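Local coordinates for heme-binding protein A (Haemophilus parasuis 29755, PDB 3TPA) that probably binds glutathione as an extracellular solute-binding protein of family 5, at residues M19-A24 / F32-Q37; K84-T89 / I164-Y169; P191-T196 / T206-Y211; G214-E219 / A506-S511. The protein carries 1 engineered substitution. All coordinates share one frame; numbering follows the deposited sequence. Where two conformers were deposited one is given.

All four contacts lie on the same side of the chain's centre and follow one another along the sequence, each closing before the next opens. Contacts 3 and 4 are closest, with centres about 10 Å apart, and are tied by a backbone hydrogen bond from Ala-207 N to Glu-219 O, where strand 202-207 meets the residue just before strand 220-225 in one mixed sheet. Contact 1 has its centre about 15 Å from that of contact 3 and about 17 Å from that of contact 2, whose Tyr-165 hydroxyl probably bonds to Ser-22. Contacts 2 and 4 do not touch. Segment 506-511 brings the chain's end back to the segments of contacts 1 and 3, within a fold of the periplasmic-binding-protein class.

Contact 1: residues M19-A24 / F32-Q37; sequences MKLSPA and FNASSQ
Phe-32 turns the edge of its ring to Pro-23: the CE1 atom lies 3.4 Å from the Pro-23 carbonyl O, close to the ring plane, and Pro-23 CA also sits at this edge, in the plane. A ring C-H pointed at a carbonyl oxygen is a mildly attractive arrangement. Outside the two segments the Phe-32 ring meets that of Tyr-121 with the planes at about 55°.

Pro-23 is the wedge of the contact. Its CB is 3.8 Å from Ser-36 CB, while its CD reaches to 3.5 Å from Ser-35 OG, a compact shape fitted to the two small serines. Beside it, Leu-21 lays its CD2 branch 3.7 Å from the CB of Ala-34. The Ser-35 hydroxyl stands between the backbone N and the carbonyl carbon (chi1 57°), and from there meets a water at 2.6 Å from OG; that water donates to Lys-20 O over 2.7 Å. Within 32-37, Phe-32 O accepts from both Ser-35 N and Gln-37 N, which come from opposite faces of its carbonyl plane and fold the segment into a compact turn.

Ser-36 OG is taken by Asp-160 and Ser-22 OG by Asp-183 and Tyr-165. No direct hydrogen bond crosses between 19-24 and 32-37, so the junction rests on apolar contact and one bridging water.

Contact 2: residues K84-T89 / I164-Y169; sequences KTFSPT and IYSKEY
Phe-86 lies over the start of helix 167-175, with Tyr-169 CB 3.8 Å from its ring centroid in a CH-pi contact over the face. The opposite face is covered, nearer the rim, by Pro-88 N of its own segment, and Glu-168 CG sits at the edge, 3.8 Å from Phe-86 CE1. The two aromatic rings meet obliquely, planes at 43°, with Tyr-169 CD1 only 3.4 Å from Phe-86 CG. A flat, apolar residue suits this slot between helix and loop. Phe-86 CB already points toward the helix, and CG is anti to the backbone N (chi1 170°).

Glu-168 grips Thr-89 with both carboxylate oxygens. Thr-89 OG1 donates to OE2 of Glu-168 over 2.7 Å, on the syn lone pair, and Thr-89 N donates to Glu-168 OE1 at 3.1 Å, nearly straight (166°) but from above the carboxylate plane. A water held by Ser-87 O adds a weak bond to OE2.

Ser-166 is the N-cap of the helix, its OG accepting from Tyr-169 N at 3.0 Å. An acidic residue in the first turn, such as Glu-168, probably gains from the helix dipole as well.

Further out, Asp-96 accepts from Lys-167 N, at the same helix end. Tyr-169 OH is bonded to Gln-185 O, and Gln-172, a turn farther along the helix, donates to Thr-85 O.

Contact 3: residues P191-T196 / T206-Y211; sequences PFIFQT and TANVDY
Pro-191 and Tyr-211 lie side by side and point the same way, the proline laid across one face of the phenol. Pro-191 CA stands over the centre of that ring, and Pro-191 CB makes a CH-pi contact 3.9 Å from the Tyr-211 centroid; Pro-191 CD packs 3.6 Å from Tyr-211 CZ. A rigid ring rich in C-H groups suits an aromatic face.

Ile-193 instead crosses Asn-208 at about a right angle, its CG1 4.0 Å from Asn-208 CB. On the same face of the sheet stands Thr-206, paired with Ile-193 through two backbone bonds: Ile-193 N to Thr-206 O at 2.7 Å, and Thr-206 N to Ile-193 O at 3.0 Å. Next along the hairpin, Phe-192 and Ala-207 form a non-hydrogen-bonded antiparallel pair whose side chains diverge. Just past the strands, Asn-208 N donates to Pro-191 O at 3.0 Å, while OD1 of Asn-208 accepts from Asp-210 N in an Asx turn, a role its short amide suits.

Strand 192-194 is one of the two outer strands of a five-stranded mixed sheet; 202-207 lies next to it, then 220-225, and Ala-207 bonds to Glu-219, just before that strand. Beyond the hairpin, Tyr-211 meets the Tyr-508 ring edge-to-face.

Contact 4: residues G214-E219 / A506-S511; sequences GKADIE and AFYGVS
A type II beta turn from Phe-507 to Val-510 packs against the loop that leads into strand 220-225, bringing Tyr-508 onto Gly-214 and Ala-216, and Val-510 onto Ile-218. Gly-509, in the third position of the turn, has positive phi, which a residue without CB adopts most easily; Gly-214 is in the same case.

Tyr-508 has CG anti to the backbone N (chi1 -175°), and its ring reaches back to the loop. Its OH donates to Gly-214 O over 2.7 Å, tilted from the carbonyl plane, and this oxygen lies in the plane of the ring at its edge. Nearer the backbone, Ala-216 CB is 3.6 Å from Tyr-508 CD1, a small methyl that comes close to the ring obliquely. Ile-218 points toward the turn and meets Val-510: its CD1 packs 3.7 Å from Val-510 CG1, and Ile-218 CG1 and CD1 both come to 3.2 Å from Val-510 O, a tight fit.

Two waters link the segments. One accepts from Ile-218 N and donates to Phe-507 O and to Val-510 O, the latter at 2.8 Å, so it serves backbone atoms of both. The other donates to Asp-217 OD2 at 2.7 Å and accepts from Asp-217 N, with a weak bond from Gly-509 N. Within the loop, Lys-215 NZ forms a salt bridge with Glu-219 OE1 (2.8 Å).

Phe-507, at the first position of the turn, packs on strands 9-14 and 220-225 of the five-stranded sheet, and both Ile-218 and Val-510 touch Leu-10. Ser-511 begins the short strand 511-512, bonded to Gln-495.

Contact 1: residues M19-A24 / F32-Q37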
loop_
_atom_site.group_PDB
_atom_site.type_symbol
_atom_site.label_atom_id
_atom_site.label_comp_id
_atom_site.label_asym_id
_atom_site.label_seq_id
_atom_site.Cartn_x
_atom_site.Cartn_y
_atom_site.Cartn_z
ATOM N N MET A 19 6.402 -3.568 16.518
ATOM C CA MET A 19 6.468 -4.969 16.938
ATOM C C MET A 19 7.684 -5.706 16.373
ATOM O O MET A 19 8.381 -6.421 17.094
ATOM C CB MET A 19 5.177 -5.695 16.543
ATOM C CG MET A 19 3.931 -5.117 17.203
ATOM S SD MET A 19 3.941 -5.351 18.989
ATOM C CE MET A 19 2.765 -4.099 19.510
ATOM N N LYS A 20 7.945 -5.522 15.083
ATOM C CA LYS A 20 9.044 -6.234 14.426
ATOM C C LYS A 20 10.032 -5.295 13.740
ATOM O O LYS A 20 9.625 -4.404 13.006
ATOM C CB LYS A 20 8.465 -7.240 13.426
ATOM C CG LYS A 20 7.982 -8.520 14.095
ATOM C CD LYS A 20 6.923 -9.204 13.269
ATOM C CE LYS A 20 6.222 -10.292 14.067
ATOM N NZ LYS A 20 4.950 -10.696 13.407
ATOM N N LEU A 21 11.325 -5.484 13.983
ATOM C CA LEU A 21 12.344 -4.688 13.290
ATOM C C LEU A 21 12.992 -5.448 12.126
ATOM O O LEU A 21 14.177 -5.270 11.823
ATOM C CB LEU A 21 13.418 -4.215 14.269
ATOM C CG LEU A 21 12.927 -3.240 15.345
ATOM C CD1 LEU A 21 13.976 -3.068 16.410
ATOM C CD2 LEU A 21 12.532 -1.885 14.743
ATOM N N SER A 22 12.204 -6.304 11.485
ATOM C CA SER A 22 12.692 -7.126 10.382
ATOM C C SER A 22 11.663 -7.103 9.269
ATOM O O SER A 22 10.631 -7.758 9.380
ATOM C CB SER A 22 12.922 -8.566 10.848
ATOM O OG SER A 22 13.223 -9.447 9.767
ATOM N N PRO A 23 11.932 -6.333 8.198
ATOM C CA PRO A 23 10.952 -6.165 7.113
ATOM C C PRO A 23 10.473 -7.447 6.461
ATOM O O PRO A 23 9.316 -7.487 6.070
ATOM C CB PRO A 23 11.681 -5.282 6.074
ATOM C CG PRO A 23 13.082 -5.155 6.541
ATOM C CD PRO A 23 13.107 -5.467 8.014
ATOM N N ALA A 24 11.314 -8.472 6.334
ATOM C CA ALA A 24 10.882 -9.698 5.658
ATOM C C ALA A 24 9.664 -10.339 6.343
ATOM O O ALA A 24 8.832 -10.977 5.688
ATOM C CB ALA A 24 12.036 -10.711 5.581
ATOM N N PHE A 32 7.695 -0.953 9.180
ATOM C CA PHE A 32 8.655 -0.661 8.119
ATOM C C PHE A 32 9.371 0.661 8.361
ATOM O O PHE A 32 10.549 0.804 8.069
ATOM C CB PHE A 32 7.947 -0.624 6.767
ATOM C CG PHE A 32 7.520 -1.974 6.251
ATOM C CD1 PHE A 32 8.262 -3.112 6.513
ATOM C CD2 PHE A 32 6.380 -2.095 5.464
ATOM C CE1 PHE A 32 7.864 -4.374 6.002
ATOM C CE2 PHE A 32 5.981 -3.351 4.947
ATOM C CZ PHE A 32 6.716 -4.481 5.228
ATOM N N ASN A 33 8.658 1.631 8.919
ATOM C CA ASN A 33 9.232 2.942 9.168
ATOM C C ASN A 33 10.422 2.870 10.136
ATOM O O ASN A 33 11.336 3.697 10.082
ATOM C CB ASN A 33 8.157 3.885 9.728
ATOM C CG ASN A 33 7.169 4.309 8.676
ATOM O OD1 ASN A 33 7.538 4.481 7.521
ATOM N ND2 ASN A 33 5.903 4.474 9.061
ATOM N N ALA A 34 10.387 1.891 11.033
ATOM C CA ALA A 34 11.450 1.683 12.021
ATOM C C ALA A 34 12.582 0.788 11.517
ATOM O O ALA A 34 13.620 0.698 12.157
ATOM C CB ALA A 34 10.863 1.087 13.292
ATOM N N SER A 35 12.383 0.099 10.392
ATOM C CA SER A 35 13.429 -0.792 9.878
ATOM C C SER A 35 13.831 -0.515 8.420
ATOM O O SER A 35 14.776 0.219 8.154
ATOM C CB SER A 35 13.019 -2.255 10.053
ATOM O OG SER A 35 11.785 -2.522 9.409
ATOM N N SER A 36 13.102 -1.093 7.478
ATOM C CA SER A 36 13.445 -0.993 6.066
ATOM C C SER A 36 13.657 0.448 5.619
ATOM O O SER A 36 14.506 0.721 4.767
ATOM C CB SER A 36 12.358 -1.662 5.215
ATOM O OG SER A 36 11.077 -1.364 5.755
ATOM N N GLN A 37 12.880 1.370 6.187
ATOM C CA GLN A 37 12.859 2.737 5.690
ATOM C C GLN A 37 14.104 3.507 6.083
ATOM O O GLN A 37 14.472 4.447 5.396
ATOM C CB GLN A 37 11.587 3.492 6.120
ATOM C CG GLN A 37 10.311 3.091 5.373
ATOM C CD GLN A 37 10.264 3.582 3.926
ATOM O OE1 GLN A 37 10.460 4.760 3.646
ATOM N NE2 GLN A 37 9.986 2.672 3.006
HETATM O O HOH W 1 9.970 -4.186 10.384
#

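Contact 2: residues K84-T89 / I164-Y169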
loop_
_atom_site.group_PDB
_atom_site.type_symbol
_atom_site.label_atom_id
_atom_site.label_comp_id
_atom_site.label_asym_id
_atom_site.label_seq_id
_atom_site.Cartn_x
_atom_site.Cartn_y
_atom_site.Cartn_z
ATOM N N LYS A 84 28.490 -4.129 17.900
ATOM C CA LYS A 84 29.511 -4.710 18.779
ATOM C C LYS A 84 29.610 -6.222 18.622
ATOM O O LYS A 84 30.571 -6.833 19.068
ATOM C CB LYS A 84 29.292 -4.317 20.247
ATOM C CG LYS A 84 27.889 -4.559 20.797
ATOM C CD LYS A 84 27.854 -4.273 22.302
ATOM C CE LYS A 84 26.477 -4.523 22.910
ATOM N NZ LYS A 84 25.539 -3.393 22.676
ATOM N N THR A 85 28.608 -6.805 17.974
ATOM C CA THR A 85 28.545 -8.245 17.733
ATOM C C THR A 85 29.048 -8.629 16.338
ATOM O O THR A 85 29.437 -9.770 16.109
ATOM C CB THR A 85 27.089 -8.749 17.869
ATOM O OG1 THR A 85 26.603 -8.476 19.189
ATOM C CG2 THR A 85 26.992 -10.235 17.590
ATOM N N PHE A 86 29.034 -7.675 15.411
ATOM C CA PHE A 86 29.323 -7.971 14.015
ATOM C C PHE A 86 30.089 -6.879 13.270
ATOM O O PHE A 86 29.744 -5.700 13.332
ATOM C CB PHE A 86 28.019 -8.260 13.273
ATOM C CG PHE A 86 28.178 -8.341 11.788
ATOM C CD1 PHE A 86 28.725 -9.471 11.197
ATOM C CD2 PHE A 86 27.772 -7.292 10.978
ATOM C CE1 PHE A 86 28.878 -9.553 9.806
ATOM C CE2 PHE A 86 27.912 -7.352 9.589
ATOM C CZ PHE A 86 28.470 -8.484 9.000
ATOM N N SER A 87 31.132 -7.284 12.560
ATOM C CA SER A 87 31.828 -6.381 11.654
ATOM C C SER A 87 32.038 -7.073 10.307
ATOM O O SER A 87 32.694 -8.106 10.239
ATOM C CB SER A 87 33.168 -5.954 12.242
ATOM O OG SER A 87 33.570 -4.702 11.711
ATOM N N PRO A 88 31.492 -6.498 9.226
ATOM C CA PRO A 88 31.595 -7.191 7.939
ATOM C C PRO A 88 33.025 -7.165 7.408
ATOM O O PRO A 88 33.783 -6.233 7.704
ATOM C CB PRO A 88 30.679 -6.374 7.032
ATOM C CG PRO A 88 30.788 -4.992 7.579
ATOM C CD PRO A 88 30.914 -5.151 9.083
ATOM N N THR A 89 33.384 -8.179 6.623
ATOM C CA THR A 89 34.713 -8.238 6.027
ATOM C C THR A 89 34.675 -8.064 4.516
ATOM O O THR A 89 35.718 -7.932 3.882
ATOM C CB THR A 89 35.426 -9.548 6.380
ATOM O OG1 THR A 89 34.734 -10.650 5.788
ATOM C CG2 THR A 89 35.469 -9.735 7.890
ATOM N N ILE A 164 17.497 -5.923 1.615
ATOM C CA ILE A 164 18.602 -6.871 1.528
ATOM C C ILE A 164 19.344 -6.937 2.860
ATOM O O ILE A 164 19.886 -5.929 3.334
ATOM C CB ILE A 164 19.565 -6.498 0.388
ATOM C CG1 ILE A 164 18.818 -6.428 -0.954
ATOM C CG2 ILE A 164 20.731 -7.476 0.316
ATOM C CD1 ILE A 164 18.082 -7.695 -1.328
ATOM N N TYR A 165 19.323 -8.128 3.460
ATOM C CA TYR A 165 20.038 -8.440 4.687
ATOM C C TYR A 165 21.463 -8.920 4.387
ATOM O O TYR A 165 21.824 -9.201 3.246
ATOM C CB TYR A 165 19.342 -9.589 5.406
ATOM C CG TYR A 165 17.957 -9.295 5.951
ATOM C CD1 TYR A 165 17.710 -9.321 7.330
ATOM C CD2 TYR A 165 16.900 -8.996 5.098
ATOM C CE1 TYR A 165 16.428 -9.061 7.839
ATOM C CE2 TYR A 165 15.638 -8.740 5.590
ATOM C CZ TYR A 165 15.402 -8.773 6.957
ATOM O OH TYR A 165 14.128 -8.512 7.424
ATOM N N SER A 166 22.262 -9.037 5.441
ATOM C CA SER A 166 23.636 -9.470 5.304
ATOM C C SER A 166 23.716 -10.967 5.562
ATOM O O SER A 166 23.381 -11.423 6.642
ATOM C CB SER A 166 24.517 -8.751 6.319
ATOM O OG SER A 166 25.768 -9.418 6.440
ATOM N N LYS A 167 24.154 -11.735 4.576
ATOM C CA LYS A 167 24.330 -13.164 4.801
ATOM C C LYS A 167 25.525 -13.421 5.714
ATOM O O LYS A 167 25.521 -14.369 6.486
ATOM C CB LYS A 167 24.480 -13.927 3.478
ATOM C CG LYS A 167 24.624 -15.444 3.665
ATOM C CD LYS A 167 24.832 -16.142 2.321
ATOM C CE LYS A 167 24.676 -17.657 2.435
ATOM N NZ LYS A 167 25.678 -18.307 3.309
ATOM N N GLU A 168 26.548 -12.577 5.638
ATOM C CA GLU A 168 27.711 -12.764 6.510
ATOM C C GLU A 168 27.272 -12.704 7.978
ATOM O O GLU A 168 27.615 -13.566 8.798
ATOM C CB GLU A 168 28.802 -11.729 6.207
ATOM C CG GLU A 168 30.049 -11.884 7.064
ATOM C CD GLU A 168 31.249 -11.132 6.516
ATOM O OE1 GLU A 168 31.071 -10.133 5.780
ATOM O OE2 GLU A 168 32.385 -11.548 6.824
ATOM N N TYR A 169 26.487 -11.682 8.299
ATOM C CA TYR A 169 25.903 -11.523 9.624
ATOM C C TYR A 169 25.010 -12.715 9.954
ATOM O O TYR A 169 25.107 -13.291 11.034
ATOM C CB TYR A 169 25.082 -10.240 9.609
ATOM C CG TYR A 169 24.465 -9.755 10.910
ATOM C CD1 TYR A 169 25.147 -9.827 12.122
ATOM C CD2 TYR A 169 23.197 -9.173 10.898
ATOM C CE1 TYR A 169 24.556 -9.336 13.315
ATOM C CE2 TYR A 169 22.615 -8.679 12.056
ATOM C CZ TYR A 169 23.291 -8.767 13.260
ATOM O OH TYR A 169 22.680 -8.270 14.397
HETATM O O HOH W 2 32.570 -10.656 9.486
#

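Contact 3: residues P191-T196 / T206-Y211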
loop_
_atom_site.group_PDB
_atom_site.type_symbol
_atom_site.label_atom_id
_atom_site.label_comp_id
_atom_site.label_asym_id
_atom_site.label_seq_id
_atom_site.Cartn_x
_atom_site.Cartn_y
_atom_site.Cartn_z
ATOM N N PRO A 191 20.773 4.315 5.178
ATOM C CA PRO A 191 21.241 5.646 5.603
ATOM C C PRO A 191 21.313 5.844 7.111
ATOM O O PRO A 191 21.992 6.775 7.540
ATOM C CB PRO A 191 20.205 6.599 4.980
ATOM C CG PRO A 191 18.977 5.749 4.779
ATOM C CD PRO A 191 19.502 4.383 4.431
ATOM N N PHE A 192 20.640 5.005 7.898
ATOM C CA PHE A 192 20.713 5.105 9.352
ATOM C C PHE A 192 21.065 3.771 9.990
ATOM O O PHE A 192 20.712 2.706 9.477
ATOM C CB PHE A 192 19.406 5.655 9.943
ATOM C CG PHE A 192 19.095 7.064 9.505
ATOM C CD1 PHE A 192 19.647 8.147 10.171
ATOM C CD2 PHE A 192 18.267 7.302 8.423
ATOM C CE1 PHE A 192 19.374 9.441 9.774
ATOM C CE2 PHE A 192 17.992 8.594 8.012
ATOM C CZ PHE A 192 18.554 9.670 8.698
ATOM N N ILE A 193 21.777 3.853 11.111
ATOM C CA ILE A 193 22.211 2.698 11.888
ATOM C C ILE A 193 21.386 2.560 13.165
ATOM O O ILE A 193 21.257 3.511 13.942
ATOM C CB ILE A 193 23.678 2.864 12.295
ATOM C CG1 ILE A 193 24.575 2.882 11.047
ATOM C CG2 ILE A 193 24.088 1.760 13.276
ATOM C CD1 ILE A 193 25.967 3.435 11.302
ATOM N N PHE A 194 20.820 1.384 13.379
ATOM C CA PHE A 194 20.075 1.100 14.602
ATOM C C PHE A 194 21.026 1.084 15.806
ATOM O O PHE A 194 21.930 0.247 15.887
ATOM C CB PHE A 194 19.355 -0.246 14.439
ATOM C CG PHE A 194 18.658 -0.748 15.680
ATOM C CD1 PHE A 194 17.399 -0.287 16.028
ATOM C CD2 PHE A 194 19.248 -1.723 16.472
ATOM C CE1 PHE A 194 16.751 -0.769 17.161
ATOM C CE2 PHE A 194 18.611 -2.210 17.600
ATOM C CZ PHE A 194 17.363 -1.736 17.949
ATOM N N GLN A 195 20.813 2.003 16.743
ATOM C CA GLN A 195 21.624 2.054 17.954
ATOM C C GLN A 195 21.360 0.827 18.821
ATOM O O GLN A 195 20.224 0.574 19.220
ATOM C CB GLN A 195 21.329 3.332 18.743
ATOM C CG GLN A 195 22.533 3.901 19.474
ATOM C CD GLN A 195 22.196 5.146 20.271
ATOM O OE1 GLN A 195 22.685 6.237 19.976
ATOM N NE2 GLN A 195 21.357 4.989 21.288
ATOM N N THR A 196 22.412 0.066 19.108
ATOM C CA THR A 196 22.270 -1.167 19.897
ATOM C C THR A 196 21.881 -0.896 21.348
ATOM O O THR A 196 21.202 -1.706 21.982
ATOM C CB THR A 196 23.548 -2.043 19.853
ATOM O OG1 THR A 196 23.654 -2.795 21.068
ATOM C CG2 THR A 196 24.793 -1.182 19.698
ATOM N N THR A 206 21.416 6.428 14.418
ATOM C CA THR A 206 22.498 7.344 14.083
ATOM C C THR A 206 22.790 7.294 12.594
ATOM O O THR A 206 22.672 6.242 11.975
ATOM C CB THR A 206 23.783 6.954 14.824
ATOM O OG1 THR A 206 23.568 7.068 16.238
ATOM C CG2 THR A 206 24.928 7.864 14.409
ATOM N N ALA A 207 23.186 8.419 12.013
ATOM C CA ALA A 207 23.498 8.446 10.589
ATOM C C ALA A 207 24.671 7.529 10.241
ATOM O O ALA A 207 25.655 7.441 10.977
ATOM C CB ALA A 207 23.788 9.870 10.127
ATOM N N ASN A 208 24.547 6.855 9.103
ATOM C CA ASN A 208 25.614 6.044 8.543
ATOM C C ASN A 208 26.569 6.910 7.727
ATOM O O ASN A 208 26.204 7.436 6.671
ATOM C CB ASN A 208 25.014 4.956 7.651
ATOM C CG ASN A 208 26.069 4.107 6.973
ATOM O OD1 ASN A 208 27.246 4.142 7.342
ATOM N ND2 ASN A 208 25.647 3.326 5.975
ATOM N N VAL A 209 27.803 7.048 8.202
ATOM C CA VAL A 209 28.767 7.899 7.514
ATOM C C VAL A 209 29.159 7.332 6.151
ATOM O O VAL A 209 29.501 8.077 5.232
ATOM C CB VAL A 209 30.042 8.097 8.340
ATOM C CG1 VAL A 209 31.047 8.943 7.553
ATOM C CG2 VAL A 209 29.708 8.742 9.672
ATOM N N ASP A 210 29.102 6.011 6.025
ATOM C CA ASP A 210 29.580 5.335 4.821
ATOM C C ASP A 210 28.515 5.123 3.747
ATOM O O ASP A 210 28.789 4.547 2.700
ATOM C CB ASP A 210 30.226 3.994 5.189
ATOM C CG ASP A 210 31.505 4.161 5.993
ATOM O OD1 ASP A 210 32.308 5.054 5.653
ATOM O OD2 ASP A 210 31.704 3.404 6.967
ATOM N N TYR A 211 27.306 5.598 4.011
ATOM C CA TYR A 211 26.183 5.425 3.089
ATOM C C TYR A 211 26.569 5.778 1.677
ATOM O O TYR A 211 27.131 6.844 1.430
ATOM C CB TYR A 211 24.984 6.272 3.519
ATOM C CG TYR A 211 23.716 5.915 2.776
ATOM C CD1 TYR A 211 23.367 4.587 2.558
ATOM C CD2 TYR A 211 22.868 6.898 2.307
ATOM C CE1 TYR A 211 22.209 4.253 1.888
ATOM C CE2 TYR A 211 21.703 6.577 1.642
ATOM C CZ TYR A 211 21.382 5.257 1.428
ATOM O OH TYR A 211 20.214 4.955 0.762
HETATM O O HOH W 3 23.695 8.362 6.059
#

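Contact 4: residues G214-E219 / A506-S511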
loop_
_atom_site.group_PDB
_atom_site.type_symbol
_atom_site.label_atom_id
_atom_site.label_comp_id
_atom_site.label_asym_id
_atom_site.label_seq_id
_atom_site.Cartn_x
_atom_site.Cartn_y
_atom_site.Cartn_z
ATOM N N GLY A 214 25.908 9.056 0.027
ATOM C CA GLY A 214 26.398 10.184 0.800
ATOM C C GLY A 214 25.686 10.236 2.137
ATOM O O GLY A 214 24.508 9.896 2.224
ATOM N N LYS A 215 26.401 10.656 3.174
ATOM C CA LYS A 215 25.873 10.691 4.534
ATOM C C LYS A 215 24.659 11.613 4.688
ATOM O O LYS A 215 24.625 12.700 4.121
ATOM C CB LYS A 215 26.976 11.118 5.500
ATOM C CG LYS A 215 26.458 11.741 6.773
ATOM C CD LYS A 215 27.565 12.416 7.551
ATOM C CE LYS A 215 28.067 11.496 8.637
ATOM N NZ LYS A 215 26.959 11.072 9.539
ATOM N N ALA A 216 23.672 11.167 5.462
ATOM C CA ALA A 216 22.447 11.929 5.713
ATOM C C ALA A 216 22.722 13.236 6.444
ATOM O O ALA A 216 23.703 13.355 7.175
ATOM C CB ALA A 216 21.463 11.106 6.516
ATOM N N ASP A 217 21.835 14.209 6.260
ATOM C CA ASP A 217 22.018 15.514 6.891
ATOM C C ASP A 217 21.768 15.441 8.383
ATOM O O ASP A 217 22.386 16.170 9.149
ATOM C CB ASP A 217 21.128 16.577 6.238
ATOM C CG ASP A 217 21.441 16.774 4.763
ATOM O OD1 ASP A 217 22.568 17.211 4.442
ATOM O OD2 ASP A 217 20.558 16.499 3.923
ATOM N N ILE A 218 20.867 14.553 8.802
ATOM C CA ILE A 218 20.528 14.427 10.223
ATOM C C ILE A 218 21.363 13.368 10.945
ATOM O O ILE A 218 21.392 12.201 10.545
ATOM C CB ILE A 218 19.037 14.115 10.428
ATOM C CG1 ILE A 218 18.185 15.245 9.866
ATOM C CG2 ILE A 218 18.728 13.918 11.906
ATOM C CD1 ILE A 218 16.733 14.876 9.704
ATOM N N GLU A 219 22.015 13.769 12.029
ATOM C CA GLU A 219 22.918 12.872 12.740
ATOM C C GLU A 219 22.240 11.854 13.652
ATOM O O GLU A 219 22.754 10.757 13.840
ATOM C CB GLU A 219 23.953 13.678 13.537
ATOM C CG GLU A 219 25.093 14.190 12.679
ATOM C CD GLU A 219 26.066 13.089 12.298
ATOM O OE1 GLU A 219 26.773 13.247 11.280
ATOM O OE2 GLU A 219 26.133 12.071 13.023
ATOM N N ALA A 506 10.516 8.238 5.238
ATOM C CA ALA A 506 11.974 8.140 5.152
ATOM C C ALA A 506 12.603 9.476 5.546
ATOM O O ALA A 506 12.135 10.532 5.135
ATOM C CB ALA A 506 12.420 7.729 3.736
ATOM N N PHE A 507 13.649 9.433 6.361
ATOM C CA PHE A 507 14.262 10.657 6.857
ATOM C C PHE A 507 15.603 10.990 6.208
ATOM O O PHE A 507 16.195 12.026 6.500
ATOM C CB PHE A 507 14.314 10.646 8.386
ATOM C CG PHE A 507 12.951 10.527 9.018
ATOM C CD1 PHE A 507 12.036 11.571 8.922
ATOM C CD2 PHE A 507 12.571 9.373 9.673
ATOM C CE1 PHE A 507 10.778 11.470 9.483
ATOM C CE2 PHE A 507 11.312 9.258 10.233
ATOM C CZ PHE A 507 10.409 10.311 10.137
ATOM N N TYR A 508 16.068 10.131 5.302
ATOM C CA TYR A 508 17.222 10.476 4.476
ATOM C C TYR A 508 16.841 11.648 3.590
ATOM O O TYR A 508 15.723 11.712 3.101
ATOM C CB TYR A 508 17.662 9.299 3.598
ATOM C CG TYR A 508 18.924 9.611 2.819
ATOM C CD1 TYR A 508 20.165 9.676 3.466
ATOM C CD2 TYR A 508 18.879 9.874 1.455
ATOM C CE1 TYR A 508 21.324 9.970 2.766
ATOM C CE2 TYR A 508 20.030 10.170 0.746
ATOM C CZ TYR A 508 21.249 10.217 1.413
ATOM O OH TYR A 508 22.392 10.510 0.714
ATOM N N GLY A 509 17.764 12.573 3.371
ATOM C CA GLY A 509 17.452 13.745 2.566
ATOM C C GLY A 509 16.745 14.850 3.348
ATOM O O GLY A 509 16.543 15.949 2.838
ATOM N N VAL A 510 16.371 14.563 4.590
ATOM C CA VAL A 510 15.700 15.557 5.431
ATOM C C VAL A 510 16.707 16.335 6.290
ATOM O O VAL A 510 17.702 15.780 6.768
ATOM C CB VAL A 510 14.633 14.911 6.343
ATOM C CG1 VAL A 510 14.055 15.933 7.319
ATOM C CG2 VAL A 510 13.521 14.281 5.514
ATOM N N SER A 511 16.427 17.622 6.488
ATOM C CA SER A 511 17.289 18.491 7.284
ATOM C C SER A 511 16.483 19.331 8.272
ATOM O O SER A 511 15.271 19.482 8.113
ATOM C CB SER A 511 18.129 19.397 6.376
ATOM O OG SER A 511 17.310 20.166 5.519
HETATM O O HOH W 4 20.547 13.834 3.470
HETATM O O HOH W 5 18.985 13.298 6.545
#